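Fumarate lyase (Mesorhizobium sp., PDB 3C8T) belongs to the predominantly helical fumarate lyase proteins and assembles as four chains, though its specific function is not assigned. Local coordinates at residues V185-E189 and L215-V219. Numbering follows the deposited sequence.
Sequences VLVVE and LNLGV
Two loops that flank helix 204-215 meet through one backbone bridge, pairing V187 with G218 at a CA-CA separation of 4.3 Å. Both hydrogen bonds belong to G218: its N donates to L186 O (2.9 Å, 159° at the hydrogen), and its O accepts from V188 N (3.1 Å, 164°). One residue thus bonds to both neighbours of V187, the pattern of a parallel bridge. V187 CA also makes a CA-H...O contact with the same G218 O (3.4 Å, 136° at the hydrogen).

The approach to the bridge differs on each side. Past helix 160-185, L186 (phi/psi -89/70) centres an inverse gamma turn, closed weakly by V187 N to V185 O at 3.0 Å; V187 (-131/151) and V188 (-68/150) are then extended. Helix 204-215 ends in a Schellman motif, with N216 at positive phi (64/45), before L217 (-116/163) and G218 (-71/174) extend. At G218 an idealised CB would lie a tight 3.2 Å from V187 CG1.

L217 (m, t) points toward the first loop, its CD2 4.2 Å from L186 CB and its CB 3.9 Å from V188 N. V188 (chi1 p) brings CG2 to 4.3 Å from L215 CD1. Outside the pair, V188 O accepts from W224 NE1, L215 O from R117 NH2, and E189 N donates to T110 OG1 while its OE1 accepts from W224 N. With neither loop forming a regular strand, the arrangement is typical of an isolated parallel beta bridge, here joining the loop after helix 160-185 to the loop after helix 204-215 within the lyase fold.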
loop_
_atom_site.group_PDB
_atom_site.type_symbol
_atom_site.label_atom_id
_atom_site.label_comp_id
_atom_site.label_asym_id
_atom_site.label_seq_id
_atom_site.Cartn_x
_atom_site.Cartn_y
_atom_site.Cartn_z
ATOM N N VAL A 185 -19.211 -11.295 9.885
ATOM C CA VAL A 185 -18.241 -10.936 10.887
ATOM C C VAL A 185 -18.785 -11.164 12.302
ATOM O O VAL A 185 -17.998 -11.430 13.207
ATOM C CB VAL A 185 -17.667 -9.477 10.689
ATOM C CG1 VAL A 185 -18.743 -8.419 10.920
ATOM C CG2 VAL A 185 -16.459 -9.224 11.614
ATOM N N LEU A 186 -20.107 -11.098 12.498
ATOM C CA LEU A 186 -20.633 -11.174 13.884
ATOM C C LEU A 186 -20.919 -12.608 14.342
ATOM O O LEU A 186 -22.080 -13.005 14.537
ATOM C CB LEU A 186 -21.816 -10.230 14.110
ATOM C CG LEU A 186 -21.520 -8.739 13.833
ATOM C CD1 LEU A 186 -22.817 -7.918 13.905
ATOM C CD2 LEU A 186 -20.463 -8.150 14.789
ATOM N N VAL A 187 -19.841 -13.355 14.544
ATOM C CA VAL A 187 -19.912 -14.740 14.958
ATOM C C VAL A 187 -18.973 -14.907 16.115
ATOM O O VAL A 187 -17.984 -14.186 16.240
ATOM C CB VAL A 187 -19.538 -15.777 13.818
ATOM C CG1 VAL A 187 -20.592 -15.820 12.733
ATOM C CG2 VAL A 187 -18.176 -15.515 13.217
ATOM N N VAL A 188 -19.309 -15.857 16.987
ATOM C CA VAL A 188 -18.527 -16.171 18.185
ATOM C C VAL A 188 -17.200 -16.786 17.773
ATOM O O VAL A 188 -17.104 -17.447 16.711
ATOM C CB VAL A 188 -19.364 -17.148 19.115
ATOM C CG1 VAL A 188 -19.235 -18.659 18.699
ATOM C CG2 VAL A 188 -18.985 -16.966 20.537
ATOM N N GLU A 189 -16.168 -16.584 18.580
ATOM C CA GLU A 189 -15.006 -17.476 18.481
ATOM C C GLU A 189 -14.871 -18.309 19.770
ATOM O O GLU A 189 -14.611 -17.746 20.843
ATOM C CB GLU A 189 -13.702 -16.713 18.239
ATOM C CG GLU A 189 -12.517 -17.657 18.086
ATOM C CD GLU A 189 -12.240 -17.994 16.640
ATOM O OE1 GLU A 189 -12.702 -19.055 16.215
ATOM O OE2 GLU A 189 -11.584 -17.196 15.931
ATOM N N LEU A 215 -24.589 -14.686 23.785
ATOM C CA LEU A 215 -24.053 -13.379 23.441
ATOM C C LEU A 215 -24.829 -12.765 22.300
ATOM O O LEU A 215 -24.559 -11.641 21.899
ATOM C CB LEU A 215 -22.591 -13.508 23.019
ATOM C CG LEU A 215 -21.626 -13.912 24.118
ATOM C CD1 LEU A 215 -20.246 -14.193 23.529
ATOM C CD2 LEU A 215 -21.580 -12.824 25.177
ATOM N N ASN A 216 -25.764 -13.528 21.747
ATOM C CA ASN A 216 -26.507 -13.090 20.582
ATOM C C ASN A 216 -25.625 -12.906 19.335
ATOM O O ASN A 216 -25.787 -11.942 18.617
ATOM C CB ASN A 216 -27.285 -11.809 20.923
ATOM C CG ASN A 216 -28.286 -11.428 19.851
ATOM O OD1 ASN A 216 -28.790 -12.278 19.113
ATOM N ND2 ASN A 216 -28.562 -10.125 19.742
ATOM N N LEU A 217 -24.731 -13.862 19.063
ATOM C CA LEU A 217 -23.871 -13.834 17.875
ATOM C C LEU A 217 -24.202 -15.020 16.975
ATOM O O LEU A 217 -24.836 -15.997 17.432
ATOM C CB LEU A 217 -22.391 -13.879 18.299
ATOM C CG LEU A 217 -21.889 -12.634 19.042
ATOM C CD1 LEU A 217 -20.552 -12.882 19.698
ATOM C CD2 LEU A 217 -21.856 -11.334 18.120
ATOM N N GLY A 218 -23.785 -14.978 15.707
ATOM C CA GLY A 218 -23.933 -16.206 14.885
ATOM C C GLY A 218 -22.933 -17.269 15.379
ATOM O O GLY A 218 -22.095 -16.995 16.245
ATOM N N VAL A 219 -23.032 -18.466 14.812
ATOM C CA VAL A 219 -22.110 -19.561 15.006
ATOM C C VAL A 219 -21.269 -19.673 13.729
ATOM O O VAL A 219 -21.825 -19.759 12.640
ATOM C CB VAL A 219 -22.881 -20.908 15.237
ATOM C CG1 VAL A 219 -21.930 -22.119 15.390
ATOM C CG2 VAL A 219 -23.838 -20.821 16.466
#